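Local coordinates for endonuclease V (Streptomyces avermitilis, PDB 3GOC), which probably repairs deaminated DNA by cutting, with magnesium as cofactor, the second phosphodiester bond 3' to a deoxyinosine, at residues A[116-121]-A[185-190]; A[178-183]-A[206-211]. All coordinates share one frame; numbering follows the deposited sequence.

Interaction 1 of 2, residues A[116-121]-A[185-190]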
loop_
_atom_site.group_PDB
_atom_site.type_symbol
_atom_site.label_atom_id
_atom_site.label_comp_id
_atom_site.label_asym_id
_atom_site.label_seq_id
_atom_site.Cartn_x
_atom_site.Cartn_y
_atom_site.Cartn_z
ATOM N N TYR A 116 -1.203 -3.406 18.973
ATOM C CA TYR A 116 -1.601 -4.705 18.441
ATOM C C TYR A 116 -3.102 -4.999 18.424
ATOM O O TYR A 116 -3.886 -4.402 19.166
ATOM C CB TYR A 116 -0.912 -5.822 19.242
ATOM C CG TYR A 116 0.555 -5.580 19.559
ATOM C CD1 TYR A 116 0.934 -4.754 20.616
ATOM C CD2 TYR A 116 1.559 -6.156 18.789
ATOM C CE1 TYR A 116 2.276 -4.502 20.896
ATOM C CE2 TYR A 116 2.906 -5.914 19.058
ATOM C CZ TYR A 116 3.257 -5.086 20.109
ATOM O OH TYR A 116 4.584 -4.824 20.355
ATOM N N GLY A 117 -3.479 -5.934 17.557
ATOM C CA GLY A 117 -4.860 -6.370 17.451
ATOM C C GLY A 117 -4.921 -7.812 17.940
ATOM O O GLY A 117 -4.873 -8.068 19.142
ATOM N N VAL A 118 -5.010 -8.765 17.017
ATOM C CA VAL A 118 -5.070 -10.178 17.389
ATOM C C VAL A 118 -3.756 -10.686 17.992
ATOM O O VAL A 118 -3.728 -11.736 18.649
ATOM C CB VAL A 118 -5.451 -11.056 16.176
ATOM C CG1 VAL A 118 -6.847 -10.689 15.695
ATOM C CG2 VAL A 118 -4.446 -10.868 15.063
ATOM N N ALA A 119 -2.669 -9.953 17.763
ATOM C CA ALA A 119 -1.358 -10.319 18.314
ATOM C C ALA A 119 -1.408 -9.889 19.771
ATOM O O ALA A 119 -0.857 -8.855 20.157
ATOM C CB ALA A 119 -0.247 -9.571 17.569
ATOM N N HIS A 120 -2.060 -10.718 20.572
ATOM C CA HIS A 120 -2.275 -10.433 21.981
ATOM C C HIS A 120 -2.479 -11.756 22.717
ATOM O O HIS A 120 -2.979 -12.717 22.137
ATOM C CB HIS A 120 -3.513 -9.530 22.069
ATOM C CG HIS A 120 -3.982 -9.241 23.458
ATOM N ND1 HIS A 120 -4.836 -10.079 24.144
ATOM C CD2 HIS A 120 -3.744 -8.191 24.279
ATOM C CE1 HIS A 120 -5.103 -9.557 25.327
ATOM N NE2 HIS A 120 -4.453 -8.412 25.434
ATOM N N PRO A 121 -2.074 -11.827 23.998
ATOM C CA PRO A 121 -2.226 -13.056 24.785
ATOM C C PRO A 121 -3.617 -13.684 24.707
ATOM O O PRO A 121 -3.752 -14.906 24.755
ATOM C CB PRO A 121 -1.845 -12.612 26.202
ATOM C CG PRO A 121 -2.033 -11.110 26.180
ATOM C CD PRO A 121 -1.500 -10.753 24.825
ATOM N N VAL A 185 2.755 -5.864 12.064
ATOM C CA VAL A 185 1.373 -5.660 11.672
ATOM C C VAL A 185 0.425 -6.765 12.110
ATOM O O VAL A 185 0.717 -7.943 11.942
ATOM C CB VAL A 185 1.302 -5.548 10.136
ATOM C CG1 VAL A 185 -0.119 -5.286 9.680
ATOM C CG2 VAL A 185 2.239 -4.447 9.664
ATOM N N SER A 186 -0.715 -6.381 12.668
ATOM C CA SER A 186 -1.700 -7.371 13.059
ATOM C C SER A 186 -3.088 -6.848 12.734
ATOM O O SER A 186 -3.328 -5.639 12.714
ATOM C CB SER A 186 -1.573 -7.717 14.550
ATOM O OG SER A 186 -1.773 -6.583 15.374
ATOM N N VAL A 187 -4.000 -7.767 12.443
ATOM C CA VAL A 187 -5.359 -7.369 12.136
ATOM C C VAL A 187 -6.073 -6.985 13.422
ATOM O O VAL A 187 -5.798 -7.524 14.499
ATOM C CB VAL A 187 -6.133 -8.512 11.456
ATOM C CG1 VAL A 187 -5.492 -8.847 10.125
ATOM C CG2 VAL A 187 -6.153 -9.723 12.354
ATOM N N GLY A 188 -6.966 -6.015 13.308
ATOM C CA GLY A 188 -7.733 -5.602 14.457
ATOM C C GLY A 188 -9.149 -6.121 14.293
ATOM O O GLY A 188 -9.602 -6.996 15.037
ATOM N N HIS A 189 -9.841 -5.593 13.288
ATOM C CA HIS A 189 -11.227 -5.958 13.020
ATOM C C HIS A 189 -11.605 -5.559 11.590
ATOM O O HIS A 189 -11.220 -4.496 11.112
ATOM C CB HIS A 189 -12.119 -5.225 14.029
ATOM C CG HIS A 189 -13.584 -5.491 13.877
ATOM N ND1 HIS A 189 -14.120 -6.760 13.917
ATOM C CD2 HIS A 189 -14.634 -4.642 13.780
ATOM C CE1 HIS A 189 -15.438 -6.681 13.858
ATOM N NE2 HIS A 189 -15.776 -5.406 13.777
ATOM N N ARG A 190 -12.339 -6.435 10.909
ATOM C CA ARG A 190 -12.818 -6.185 9.549
ATOM C C ARG A 190 -11.761 -5.866 8.483
ATOM O O ARG A 190 -12.040 -5.146 7.526
ATOM C CB ARG A 190 -13.877 -5.078 9.585
ATOM C CG ARG A 190 -15.115 -5.435 10.413
ATOM C CD ARG A 190 -16.155 -4.329 10.339
ATOM N NE ARG A 190 -16.551 -4.079 8.958
ATOM C CZ ARG A 190 -16.999 -2.915 8.497
ATOM N NH1 ARG A 190 -17.117 -1.874 9.307
ATOM N NH2 ARG A 190 -17.306 -2.783 7.211
#
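Ser186, the first residue of 185-190 to touch the loop 116-121, turns its hydroxyl to the backbone of Gly117: Gly117 N donates to Ser186 OG at 2.8 Å, with 156° at the hydrogen. A chi1 of 60° sets OG between its own N and carbonyl carbon, in the crowded position, and brings it to the N-H of Gly117. Beside this bond the methyl of Ala119, centre of an inverse gamma turn, rests on Ser186 CB at 3.8 Å. At Val187 the carbonyl takes over. Val118 N meets Val187 O at 2.9 Å, nearly along the C=O axis (177°), and Gly117 CA adds a CA-H...O contact to the same oxygen at 3.3 Å. The Val187 side chain pushes CG2 toward both methyls of Val118, and its 3.4 Å approach to Val118 CG2 is tighter than usual carbon packing. Gly188 lies against Gly117, CA to CA 4.2 Å, a close backbone approach with no side chain on either residue between them. The contact thus fastens the loop following metal-binding Asp114 to an inner strand of the RNase H-like sheet. Strand 183-189 runs between 138-142 and 168-174; Val187 also packs on Leu193 of helix 193-202, while Gly188 and His189 form a classic beta bulge opposite Thr138.

Interaction 2 of 2, residues A[178-183]-A[206-211]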
loop_
_atom_site.group_PDB
_atom_site.type_symbol
_atom_site.label_atom_id
_atom_site.label_comp_id
_atom_site.label_asym_id
_atom_site.label_seq_id
_atom_site.Cartn_x
_atom_site.Cartn_y
_atom_site.Cartn_z
ATOM N N SER A 178 13.577 -0.419 3.149
ATOM C CA SER A 178 14.652 -1.278 2.677
ATOM C C SER A 178 15.823 -1.396 3.640
ATOM O O SER A 178 16.400 -0.392 4.057
ATOM C CB SER A 178 15.155 -0.765 1.327
ATOM O OG SER A 178 15.970 -1.723 0.690
ATOM N N GLY A 179 16.161 -2.635 3.984
ATOM C CA GLY A 179 17.273 -2.901 4.879
ATOM C C GLY A 179 17.126 -2.387 6.298
ATOM O O GLY A 179 18.061 -2.488 7.093
ATOM N N VAL A 180 15.955 -1.843 6.613
ATOM C CA VAL A 180 15.664 -1.294 7.939
ATOM C C VAL A 180 14.796 -2.275 8.741
ATOM O O VAL A 180 14.025 -3.035 8.170
ATOM C CB VAL A 180 14.903 0.053 7.812
ATOM C CG1 VAL A 180 14.554 0.600 9.186
ATOM C CG2 VAL A 180 15.754 1.057 7.043
ATOM N N LYS A 181 14.940 -2.250 10.064
ATOM C CA LYS A 181 14.167 -3.099 10.975
ATOM C C LYS A 181 12.671 -3.056 10.615
ATOM O O LYS A 181 12.116 -1.987 10.394
ATOM C CB LYS A 181 14.383 -2.600 12.407
ATOM C CG LYS A 181 13.284 -2.945 13.398
ATOM C CD LYS A 181 13.245 -4.428 13.703
ATOM C CE LYS A 181 12.169 -4.741 14.728
ATOM N NZ LYS A 181 12.395 -4.020 16.022
ATOM N N PRO A 182 11.999 -4.218 10.551
ATOM C CA PRO A 182 10.573 -4.193 10.201
ATOM C C PRO A 182 9.653 -3.732 11.326
ATOM O O PRO A 182 10.090 -3.528 12.467
ATOM C CB PRO A 182 10.290 -5.640 9.807
ATOM C CG PRO A 182 11.218 -6.412 10.706
ATOM C CD PRO A 182 12.498 -5.604 10.645
ATOM N N VAL A 183 8.381 -3.538 10.986
ATOM C CA VAL A 183 7.378 -3.169 11.978
ATOM C C VAL A 183 6.509 -4.410 12.089
ATOM O O VAL A 183 6.667 -5.346 11.307
ATOM C CB VAL A 183 6.536 -1.933 11.564
ATOM C CG1 VAL A 183 7.427 -0.700 11.558
ATOM C CG2 VAL A 183 5.891 -2.139 10.207
ATOM N N LYS A 206 7.949 6.996 2.980
ATOM C CA LYS A 206 9.124 7.755 3.394
ATOM C C LYS A 206 9.775 7.285 4.691
ATOM O O LYS A 206 10.997 7.307 4.807
ATOM C CB LYS A 206 8.754 9.235 3.545
ATOM C CG LYS A 206 8.056 9.835 2.338
ATOM C CD LYS A 206 7.554 11.237 2.641
ATOM C CE LYS A 206 6.731 11.793 1.492
ATOM N NZ LYS A 206 6.204 13.154 1.804
ATOM N N TYR A 207 8.967 6.862 5.656
ATOM C CA TYR A 207 9.492 6.427 6.942
ATOM C C TYR A 207 9.180 4.979 7.278
ATOM O O TYR A 207 8.361 4.333 6.627
ATOM C CB TYR A 207 8.932 7.305 8.064
ATOM C CG TYR A 207 9.024 8.788 7.811
ATOM C CD1 TYR A 207 7.951 9.489 7.259
ATOM C CD2 TYR A 207 10.184 9.495 8.126
ATOM C CE1 TYR A 207 8.034 10.859 7.028
ATOM C CE2 TYR A 207 10.275 10.865 7.897
ATOM C CZ TYR A 207 9.199 11.537 7.349
ATOM O OH TYR A 207 9.294 12.892 7.119
ATOM N N ARG A 208 9.836 4.482 8.322
ATOM C CA ARG A 208 9.607 3.124 8.785
ATOM C C ARG A 208 8.260 3.049 9.504
ATOM O O ARG A 208 7.533 2.067 9.374
ATOM C CB ARG A 208 10.723 2.703 9.744
ATOM C CG ARG A 208 10.444 1.404 10.479
ATOM C CD ARG A 208 11.509 1.095 11.517
ATOM N NE ARG A 208 11.152 -0.110 12.260
ATOM C CZ ARG A 208 10.912 -0.146 13.566
ATOM N NH1 ARG A 208 10.995 0.963 14.297
ATOM N NH2 ARG A 208 10.579 -1.293 14.141
ATOM N N ILE A 209 7.946 4.094 10.264
ATOM C CA ILE A 209 6.706 4.175 11.039
ATOM C C ILE A 209 5.586 4.831 10.232
ATOM O O ILE A 209 5.805 5.856 9.591
ATOM C CB ILE A 209 6.936 5.010 12.328
ATOM C CG1 ILE A 209 8.094 4.419 13.137
ATOM C CG2 ILE A 209 5.665 5.057 13.168
ATOM C CD1 ILE A 209 7.895 2.966 13.563
ATOM N N PRO A 210 4.371 4.251 10.254
ATOM C CA PRO A 210 3.245 4.819 9.507
ATOM C C PRO A 210 3.019 6.287 9.846
ATOM O O PRO A 210 3.105 6.680 11.012
ATOM C CB PRO A 210 2.070 3.953 9.942
ATOM C CG PRO A 210 2.701 2.623 10.151
ATOM C CD PRO A 210 3.994 2.969 10.874
ATOM N N GLU A 211 2.715 7.098 8.836
ATOM C CA GLU A 211 2.479 8.518 9.071
ATOM C C GLU A 211 1.322 8.747 10.030
ATOM O O GLU A 211 1.298 9.742 10.747
ATOM C CB GLU A 211 2.254 9.245 7.737
ATOM C CG GLU A 211 3.543 9.367 6.936
ATOM C CD GLU A 211 3.438 10.291 5.741
ATOM O OE1 GLU A 211 2.790 11.352 5.857
ATOM O OE2 GLU A 211 4.026 9.966 4.688
#
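Val180 meets Arg208 through CG1, 3.9 Å from Arg208 CD, where two loops of the RNase H-like fold touch, one leading into strand 183-189 and the other into helix 211-228: one arginine reaches across to two successive carbonyls. Lys181 supplies the first. Arg208 NE donates to Lys181 O at 2.8 Å, bent to 139° at the hydrogen, and comes from above the carbonyl plane. The lysine side chain passes across the guanidinium, its CG 3.3 Å from Arg208 NH2; Lys181 NZ is 3.8 Å from Arg208 NH2, a proximity of like charges that the carbonyl oxygens probably help to offset. Pro182 offers the second acceptor, and Lys143 O is a further one for the same NH2. Val183 then brings CG1 over one face of the guanidinium. It lies along the aliphatic stem as well, 3.8 Å from Arg208 CG, and touches Ile209 CD1; the Ile209 side chain is about 6 Å from that of magnesium-binding Asp114, which places the contact beside the metal site. With CG anti to the backbone N (chi1 169°) and the chain extended on to NE, Arg208 reaches from one loop to the other. The straighter bond runs in the guanidinium plane, from Arg208 NH2 to Pro182 O: 2.8 Å, 169° at the hydrogen.

Overall arrangement
From the N terminus, the chain completes strand 110-114 and enters the loop 116-121, which interaction 1 joins to strand 183-189, 64 residues on. Before that closure come helix 126-134, strand 138-142 and the antiparallel strands 160-165 and 168-174. Segment 178-183 opens interaction 2 and runs directly into 185-190; helix 193-202 then follows, and 206-211, which leads into helix 211-228, closes the second loop. The segments alternate, so the two contacts cross rather than nest, with centres about 19 Å apart. They hold different parts of strand 183-189: interaction 1 ties its later part to the loop after Asp114, interaction 2 its start and the loop before it to the lead-in of the C-terminal helix, which carries magnesium-binding Asp217.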